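Local coordinates for YkuI protein (Bacillus subtilis, PDB 2BAS) that binds the second messenger cyclic di-GMP through its EAL domain and probably belongs to the phosphodiesterases that cleave it, at residues Glu146-Asn151 / Val175-Lys180; Leu195-Leu200 / Leu231-Glu236; Cys332-Tyr337 / Asp418-Tyr423. All coordinates share one frame; numbering follows the deposited sequence.

Interaction 1: residues Glu146-Asn151 / Val175-Lys180; sequences EITEHN and VDNIGK
The side chains of Thr-148 and Asp-176 meet at a slant where the parallel pairing of strands 143-147 and 172-178 runs out, two strands that helix 156-167 joins into a beta-alpha-beta unit of the EAL domain barrel. The strand pairing is brief: Ile-147 lies beside Val-175 with their CA atoms 5.2 Å apart, and Asp-176 N gives a weak bond to Ile-147 O, 3.0 Å long but bent to 130°. Side chains then take over. Thr-148 OG1 offers a long, weak hydrogen bond of 3.4 Å to Asp-176 OD2. The Asp-176 carboxylate comes within its range because CG stands anti to the backbone N (chi1 -156°). The Glu-146 carboxylate also comes near the same oxygen, OE1 lying 4.4 Å from Asp-176 OD2, a pair of acidic groups that do not bond to each other; Glu-146 OE2 is instead held by a salt bridge to Lys-197. A second crossing involves Glu-149, whose extended chain runs at about a right angle to Val-175. Its OE2 sits against both branches of the valine, 3.5 Å from CG1 and 3.5 Å from CG2, while OE1 is anchored by the hydroxyl of Tyr-160. Glu-146, Thr-148 and Asp-176 all touch Asn-112 of strand 108-112. The acidic group lies toward the C-terminal ends of the barrel strands, consistent with the active-site end of EAL domains. Asp-176 also bonds its own chain: OD1 accepts Asn-177 N at 2.7 Å, the donor lying 40° out of the carboxylate plane.

Interaction 2: residues Leu195-Leu200 / Leu231-Glu236; sequences LLKIDL and LYEDIE
This is a buried pairing of parallel strands, 195-199 with 229-233, inside the EAL domain barrel. CA atoms of Ile-198 and Tyr-232 are 4.8 Å apart, and the short strand axes are inclined by 28°. Three sound backbone bonds fix the register: Leu-231 N to Leu-196 O at 2.8 Å and nearly straight (177°), Ile-198 N to Leu-231 O at 2.7 Å, and Glu-233 N to Ile-198 O at 2.8 Å. Beyond them Leu-200 N reaches Glu-233 O through a weak bond only. On the face of Lys-197, Leu-231 and Glu-233, the lysine lies alongside Leu-231, pointing the same way, and its CE is 3.5 Å from Leu-231 CD2. A bend at chi3 (87°) turns the end of the lysine across Glu-233 at about a right angle. The resulting salt bridge, NZ to Glu-233 OE2, is long at 3.8 Å; the amino group is held more firmly by Glu-146 of strand 143-147 and Gln-253, just after strand 249-252. The face of Ile-198 and Tyr-232 is mainly apolar. Ile-198 lies along the tyrosine, and Leu-200 comes in at a slant, its CG in the ring plane at the edge and its CD1 3.6 Å from Tyr-232 CD2. Helices 211-226 and 238-246 cover this side, and Asn-247 O receives the phenol. Parallel strands joined through helix 211-226, with helices packed on the outer face, are typical of a TIM-like barrel, and the cluster round Lys-197 is consistent with the catalytic centre of EAL domains.

Interaction 3: residues Cys332-Tyr337 / Asp418-Tyr423; sequences CSFRIY and DLPYSY. With BME (beta-mercaptoethanol), chain C.
NH2 of Arg-335 and OD2 of Asp-418 form a salt bridge 2.7 Å long, joining strands 335-340 and 413-419, first and last along the chain in a six-stranded antiparallel sheet but neighbours in its middle. With the strand order 3-2-1-6-5-4, this C-terminal domain is consistent with a PAS-like fold. The aspartate lies at the edge of the guanidinium, near its plane, and presents the anti side of OD2, with the two flat groups turned 76° apart. Arg-335 is shared: NH2 also pairs with Asp-395, and NH1 with Glu-397. The other carboxylate oxygen, Asp-418 OD1, takes Thr-404 OG1 and a water that lies 3.0 Å from Tyr-337 OH, so both oxygens are engaged. The backbone fixes the same residue twice, Asp-418 N donating to Arg-335 O at 2.8 Å and Asp-418 O accepting Phe-334 N at 3.1 Å. Next to it the Phe-334 ring turns an edge to the chain: Pro-420 N and Leu-419 O lie near its plane, and CE2 is 3.6 Å from Asp-418 CB. Pro-420 then takes the N-cap position of helix 421-424. This short helix carries Tyr-423, whose ring lies against Cys-332 in a CH-pi contact, with Cys-332 CB 3.6 Å from the ring centroid and 19° off its normal. Phe-299 of helix 271-311 packs on both residues, and His-295 bonds the tyrosine hydroxyl. An alanine in place of Tyr-423 would probably leave Cys-332 CB without the ring face it rests on and His-295 without its phenol partner. Cys-332 SG, set between the backbone N and the carbonyl carbon (chi1 58°), is joined to beta-mercaptoethanol, probably from the crystallisation liquor, through a disulfide of 2.0 Å to its S2; the adduct's O1 reaches Tyr-423 OH in a weak bond of 3.4 Å.

Interactions 1 and 2 are neighbours in one sheet, their centres 11 Å apart. Strands 172-178 and 195-199 adjoin, and Val-175 O to Lys-197 N, at 2.8 Å, is a probable hydrogen bond between the two contacts. Their polar ends converge too: Lys-197 bridges the two contacts, and Asp-176 lies close to Glu-233, so both contacts line the strand ends where the EAL active site is expected. Interaction 3 stands apart in the C-terminal domain, its centre about 41 Å from that of interaction 1 and about 38 Å from that of interaction 2. The nearest atoms are about 22 Å away in either case, so its beta-mercaptoethanol adduct is remote from the acidic cluster.

Interaction 1: residues Glu146-Asn151 / Val175-Lys180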
# COMPACT_ATOMS: atom_id res chain seq x y z
N GLU A 146 -20.88 0.74 9.39
CA GLU A 146 -20.15 -0.08 8.45
C GLU A 146 -20.81 -0.02 7.08
O GLU A 146 -22.01 -0.28 6.95
CB GLU A 146 -20.06 -1.52 8.92
CG GLU A 146 -19.35 -1.74 10.26
CD GLU A 146 -19.35 -3.22 10.68
OE1 GLU A 146 -19.36 -4.12 9.79
OE2 GLU A 146 -19.33 -3.49 11.90
N ILE A 147 -20.04 0.33 6.06
CA ILE A 147 -20.54 0.41 4.70
C ILE A 147 -19.82 -0.59 3.79
O ILE A 147 -18.62 -0.84 3.95
CB ILE A 147 -20.39 1.86 4.14
CG1 ILE A 147 -20.98 2.89 5.11
CG2 ILE A 147 -21.09 1.99 2.79
CD1 ILE A 147 -22.51 2.81 5.27
N THR A 148 -20.57 -1.17 2.85
CA THR A 148 -20.02 -2.08 1.86
C THR A 148 -20.23 -1.44 0.49
O THR A 148 -21.36 -1.40 -0.01
CB THR A 148 -20.70 -3.47 1.90
OG1 THR A 148 -20.77 -3.93 3.26
CG2 THR A 148 -19.92 -4.48 1.07
N GLU A 149 -19.15 -0.94 -0.10
CA GLU A 149 -19.23 -0.25 -1.40
C GLU A 149 -19.15 -1.22 -2.56
O GLU A 149 -19.31 -0.83 -3.72
CB GLU A 149 -18.12 0.78 -1.54
CG GLU A 149 -17.87 1.63 -0.32
CD GLU A 149 -16.50 2.25 -0.37
OE1 GLU A 149 -16.02 2.53 -1.49
OE2 GLU A 149 -15.90 2.45 0.70
N HIS A 150 -18.89 -2.49 -2.26
CA HIS A 150 -18.88 -3.53 -3.27
C HIS A 150 -20.25 -3.59 -3.96
O HIS A 150 -20.34 -3.68 -5.18
CB HIS A 150 -18.50 -4.88 -2.63
CG HIS A 150 -18.94 -6.07 -3.43
ND1 HIS A 150 -18.44 -6.37 -4.68
CD2 HIS A 150 -19.83 -7.06 -3.14
CE1 HIS A 150 -19.00 -7.47 -5.13
NE2 HIS A 150 -19.85 -7.91 -4.22
N ASN A 151 -21.31 -3.49 -3.16
CA ASN A 151 -22.67 -3.65 -3.64
C ASN A 151 -23.31 -2.43 -4.33
O ASN A 151 -24.40 -2.55 -4.89
CB ASN A 151 -23.56 -4.09 -2.48
CG ASN A 151 -23.15 -5.44 -1.92
OD1 ASN A 151 -22.90 -6.38 -2.68
ND2 ASN A 151 -23.09 -5.54 -0.60
N VAL A 175 -15.25 1.01 6.71
CA VAL A 175 -15.40 0.42 5.38
C VAL A 175 -15.17 -1.09 5.51
O VAL A 175 -14.31 -1.54 6.27
CB VAL A 175 -14.48 1.09 4.33
CG1 VAL A 175 -14.47 0.31 3.04
CG2 VAL A 175 -14.95 2.51 4.04
N ASP A 176 -15.89 -1.85 4.75
CA ASP A 176 -16.00 -3.31 4.84
C ASP A 176 -15.31 -3.98 3.64
O ASP A 176 -15.04 -3.33 2.62
CB ASP A 176 -17.48 -3.71 4.85
CG ASP A 176 -17.73 -5.07 5.50
OD1 ASP A 176 -16.73 -5.78 5.91
OD2 ASP A 176 -18.94 -5.51 5.64
N ASN A 177 -15.03 -5.27 3.82
CA ASN A 177 -14.39 -6.15 2.80
C ASN A 177 -13.12 -5.53 2.17
O ASN A 177 -12.97 -5.48 0.95
CB ASN A 177 -15.34 -6.43 1.64
CG ASN A 177 -16.64 -7.12 2.07
OD1 ASN A 177 -16.73 -7.59 3.20
ND2 ASN A 177 -17.65 -7.19 1.23
N ILE A 178 -12.22 -5.07 3.00
CA ILE A 178 -10.98 -4.47 2.50
C ILE A 178 -9.93 -5.57 2.27
O ILE A 178 -9.83 -6.53 3.06
CB ILE A 178 -10.45 -3.43 3.49
CG1 ILE A 178 -11.40 -2.25 3.67
CG2 ILE A 178 -9.11 -2.83 3.05
CD1 ILE A 178 -11.71 -1.51 2.36
N GLY A 179 -9.20 -5.38 1.19
CA GLY A 179 -8.12 -6.29 0.77
C GLY A 179 -8.58 -7.21 -0.36
O GLY A 179 -7.82 -7.51 -1.30
N LYS A 180 -9.82 -7.64 -0.25
CA LYS A 180 -10.40 -8.58 -1.20
C LYS A 180 -11.27 -7.90 -2.30
O LYS A 180 -10.79 -7.48 -3.35
CB LYS A 180 -11.28 -9.57 -0.43
CG LYS A 180 -11.84 -10.70 -1.30
CD LYS A 180 -10.91 -11.91 -1.41
CE LYS A 180 -11.61 -13.13 -2.01
NZ LYS A 180 -10.76 -14.33 -2.04

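Interaction 2: residues Leu195-Leu200 / Leu231-Glu236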
# COMPACT_ATOMS: atom_id res chain seq x y z
N LEU A 195 -12.27 3.54 10.24
CA LEU A 195 -12.00 2.12 10.41
C LEU A 195 -12.01 1.34 9.09
O LEU A 195 -12.84 1.59 8.22
CB LEU A 195 -13.03 1.50 11.36
CG LEU A 195 -12.70 1.37 12.84
CD1 LEU A 195 -13.77 2.04 13.69
CD2 LEU A 195 -12.56 -0.09 13.22
N LEU A 196 -11.11 0.37 8.99
CA LEU A 196 -11.08 -0.55 7.88
C LEU A 196 -11.31 -1.94 8.43
O LEU A 196 -10.58 -2.39 9.31
CB LEU A 196 -9.72 -0.49 7.17
CG LEU A 196 -9.27 0.81 6.53
CD1 LEU A 196 -7.88 0.64 5.93
CD2 LEU A 196 -10.26 1.28 5.46
N LYS A 197 -12.34 -2.63 7.94
CA LYS A 197 -12.61 -4.00 8.38
C LYS A 197 -12.03 -5.00 7.38
O LYS A 197 -12.38 -4.99 6.20
CB LYS A 197 -14.10 -4.28 8.54
CG LYS A 197 -14.75 -3.63 9.75
CD LYS A 197 -16.10 -4.29 10.11
CE LYS A 197 -15.94 -5.50 11.05
NZ LYS A 197 -17.22 -5.89 11.75
N ILE A 198 -11.13 -5.84 7.87
CA ILE A 198 -10.46 -6.84 7.06
C ILE A 198 -10.93 -8.23 7.46
O ILE A 198 -10.87 -8.60 8.63
CB ILE A 198 -8.91 -6.68 7.17
CG1 ILE A 198 -8.50 -5.27 6.75
CG2 ILE A 198 -8.19 -7.70 6.32
CD1 ILE A 198 -7.07 -4.87 7.12
N ASP A 199 -11.43 -8.98 6.49
CA ASP A 199 -11.90 -10.35 6.66
C ASP A 199 -10.70 -11.29 6.47
O ASP A 199 -9.87 -11.05 5.60
CB ASP A 199 -12.98 -10.64 5.61
CG ASP A 199 -13.29 -12.13 5.45
OD1 ASP A 199 -13.27 -12.87 6.46
OD2 ASP A 199 -13.57 -12.56 4.31
N LEU A 200 -10.62 -12.34 7.27
CA LEU A 200 -9.47 -13.24 7.19
C LEU A 200 -9.81 -14.67 6.78
O LEU A 200 -8.99 -15.58 6.94
CB LEU A 200 -8.66 -13.21 8.49
CG LEU A 200 -8.02 -11.89 8.91
CD1 LEU A 200 -7.34 -12.05 10.26
CD2 LEU A 200 -7.02 -11.39 7.86
N LEU A 231 -9.61 -3.24 11.77
CA LEU A 231 -10.40 -4.24 12.48
C LEU A 231 -10.37 -5.56 11.71
O LEU A 231 -10.88 -5.65 10.58
CB LEU A 231 -11.83 -3.73 12.65
CG LEU A 231 -12.95 -4.64 13.15
CD1 LEU A 231 -12.51 -5.52 14.29
CD2 LEU A 231 -14.14 -3.78 13.57
N TYR A 232 -9.74 -6.58 12.29
CA TYR A 232 -9.72 -7.89 11.66
C TYR A 232 -10.88 -8.68 12.18
O TYR A 232 -10.98 -8.92 13.37
CB TYR A 232 -8.41 -8.62 11.95
CG TYR A 232 -7.23 -8.03 11.24
CD1 TYR A 232 -6.57 -6.93 11.77
CD2 TYR A 232 -6.76 -8.55 10.05
CE1 TYR A 232 -5.48 -6.37 11.12
CE2 TYR A 232 -5.67 -8.00 9.40
CZ TYR A 232 -5.05 -6.92 9.94
OH TYR A 232 -3.97 -6.35 9.31
N GLU A 233 -11.77 -9.07 11.27
CA GLU A 233 -12.95 -9.88 11.59
C GLU A 233 -12.82 -11.29 11.01
O GLU A 233 -11.87 -11.59 10.28
CB GLU A 233 -14.25 -9.20 11.11
CG GLU A 233 -14.43 -9.10 9.61
CD GLU A 233 -15.86 -8.77 9.20
OE1 GLU A 233 -16.77 -9.61 9.40
OE2 GLU A 233 -16.07 -7.66 8.65
N ASP A 234 -13.79 -12.14 11.34
CA ASP A 234 -13.80 -13.57 10.97
C ASP A 234 -12.55 -14.32 11.43
O ASP A 234 -12.03 -15.17 10.71
CB ASP A 234 -14.05 -13.76 9.47
CG ASP A 234 -15.51 -13.55 9.08
OD1 ASP A 234 -16.42 -13.83 9.90
OD2 ASP A 234 -15.76 -13.12 7.93
N ILE A 235 -12.08 -14.00 12.63
CA ILE A 235 -10.98 -14.72 13.27
C ILE A 235 -11.56 -15.99 13.90
O ILE A 235 -12.35 -15.94 14.84
CB ILE A 235 -10.29 -13.87 14.36
CG1 ILE A 235 -9.60 -12.67 13.73
CG2 ILE A 235 -9.27 -14.70 15.11
CD1 ILE A 235 -9.27 -11.58 14.71
N GLU A 236 -11.17 -17.14 13.35
CA GLU A 236 -11.70 -18.41 13.80
C GLU A 236 -10.64 -19.50 13.98
O GLU A 236 -10.96 -20.69 13.98
CB GLU A 236 -12.83 -18.87 12.86
CG GLU A 236 -12.44 -19.06 11.40
CD GLU A 236 -13.61 -19.53 10.55
OE1 GLU A 236 -14.62 -18.79 10.46
OE2 GLU A 236 -13.52 -20.63 9.98

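Interaction 3: residues Cys332-Tyr337 / Asp418-Tyr423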
# COMPACT_ATOMS: atom_id res chain seq x y z
N CYS A 332 26.96 -16.49 -2.12
CA CYS A 332 25.83 -15.74 -1.56
C CYS A 332 25.35 -14.52 -2.34
O CYS A 332 24.62 -13.69 -1.81
CB CYS A 332 26.13 -15.33 -0.11
SG CYS A 332 27.62 -14.34 0.10
N SER A 333 25.73 -14.41 -3.61
CA SER A 333 25.23 -13.30 -4.41
C SER A 333 25.01 -13.66 -5.88
O SER A 333 25.45 -14.70 -6.34
CB SER A 333 26.11 -12.04 -4.25
OG SER A 333 27.47 -12.26 -4.58
N PHE A 334 24.30 -12.81 -6.62
CA PHE A 334 24.10 -13.05 -8.06
C PHE A 334 24.22 -11.73 -8.83
O PHE A 334 24.28 -11.72 -10.05
CB PHE A 334 22.76 -13.77 -8.35
CG PHE A 334 21.55 -12.88 -8.25
CD1 PHE A 334 21.00 -12.30 -9.40
CD2 PHE A 334 20.98 -12.60 -7.02
CE1 PHE A 334 19.89 -11.47 -9.32
CE2 PHE A 334 19.88 -11.78 -6.91
CZ PHE A 334 19.32 -11.20 -8.07
N ARG A 335 24.27 -10.62 -8.12
CA ARG A 335 24.53 -9.32 -8.75
C ARG A 335 25.27 -8.40 -7.80
O ARG A 335 24.93 -8.33 -6.61
CB ARG A 335 23.25 -8.65 -9.23
CG ARG A 335 23.49 -7.60 -10.28
CD ARG A 335 22.28 -6.73 -10.52
NE ARG A 335 21.26 -7.38 -11.35
CZ ARG A 335 20.12 -7.89 -10.89
NH1 ARG A 335 19.25 -8.43 -11.73
NH2 ARG A 335 19.85 -7.85 -9.59
N ILE A 336 26.30 -7.74 -8.32
CA ILE A 336 27.09 -6.74 -7.58
C ILE A 336 27.39 -5.52 -8.47
O ILE A 336 27.73 -5.68 -9.64
CB ILE A 336 28.41 -7.34 -7.03
CG1 ILE A 336 28.11 -8.61 -6.23
CG2 ILE A 336 29.18 -6.33 -6.15
CD1 ILE A 336 29.33 -9.30 -5.64
N TYR A 337 27.25 -4.31 -7.89
CA TYR A 337 27.53 -3.04 -8.57
C TYR A 337 27.74 -1.91 -7.54
O TYR A 337 27.37 -2.06 -6.37
CB TYR A 337 26.40 -2.66 -9.54
CG TYR A 337 25.04 -2.43 -8.89
CD1 TYR A 337 24.58 -1.14 -8.62
CD2 TYR A 337 24.25 -3.49 -8.53
CE1 TYR A 337 23.33 -0.94 -8.00
CE2 TYR A 337 23.02 -3.32 -7.92
CZ TYR A 337 22.56 -2.05 -7.65
OH TYR A 337 21.32 -1.94 -7.04
N ASP A 418 23.24 -8.13 -4.34
CA ASP A 418 21.91 -8.77 -4.35
C ASP A 418 22.07 -10.23 -3.99
O ASP A 418 22.94 -10.90 -4.53
CB ASP A 418 21.24 -8.61 -5.72
CG ASP A 418 20.89 -7.15 -6.05
OD1 ASP A 418 20.84 -6.30 -5.12
OD2 ASP A 418 20.67 -6.84 -7.25
N LEU A 419 21.24 -10.74 -3.09
CA LEU A 419 21.34 -12.15 -2.69
C LEU A 419 20.25 -12.99 -3.36
O LEU A 419 19.09 -12.58 -3.40
CB LEU A 419 21.26 -12.32 -1.16
CG LEU A 419 21.86 -11.36 -0.13
CD1 LEU A 419 22.14 -12.13 1.13
CD2 LEU A 419 23.12 -10.68 -0.59
N PRO A 420 20.62 -14.18 -3.88
CA PRO A 420 19.62 -14.98 -4.57
C PRO A 420 18.67 -15.63 -3.58
O PRO A 420 19.02 -15.77 -2.41
CB PRO A 420 20.46 -16.05 -5.28
CG PRO A 420 21.68 -16.20 -4.44
CD PRO A 420 21.93 -14.84 -3.83
N TYR A 421 17.48 -16.01 -4.04
CA TYR A 421 16.53 -16.76 -3.20
C TYR A 421 17.13 -18.09 -2.73
O TYR A 421 16.81 -18.55 -1.63
CB TYR A 421 15.21 -17.02 -3.97
CG TYR A 421 14.09 -17.67 -3.16
CD1 TYR A 421 13.87 -19.03 -3.24
CD2 TYR A 421 13.26 -16.91 -2.35
CE1 TYR A 421 12.85 -19.63 -2.50
CE2 TYR A 421 12.23 -17.50 -1.61
CZ TYR A 421 12.02 -18.84 -1.69
OH TYR A 421 10.99 -19.43 -0.96
N SER A 422 17.98 -18.69 -3.55
CA SER A 422 18.60 -19.97 -3.20
C SER A 422 19.52 -19.87 -1.98
O SER A 422 19.82 -20.87 -1.34
CB SER A 422 19.34 -20.58 -4.40
OG SER A 422 20.51 -19.84 -4.72
N TYR A 423 19.98 -18.66 -1.67
CA TYR A 423 20.82 -18.46 -0.50
C TYR A 423 19.97 -18.17 0.73
O TYR A 423 20.21 -18.72 1.81
CB TYR A 423 21.82 -17.31 -0.73
CG TYR A 423 22.57 -16.93 0.53
CD1 TYR A 423 22.15 -15.86 1.32
CD2 TYR A 423 23.68 -17.66 0.95
CE1 TYR A 423 22.83 -15.52 2.49
CE2 TYR A 423 24.38 -17.32 2.11
CZ TYR A 423 23.95 -16.25 2.87
OH TYR A 423 24.63 -15.93 4.02
C1 BME C . 28.19 -16.26 2.99
C2 BME C . 29.34 -15.75 2.12
O1 BME C . 27.99 -15.36 4.06
S2 BME C . 28.95 -15.86 0.35
O HOH W 1 19.78 -4.02 -5.51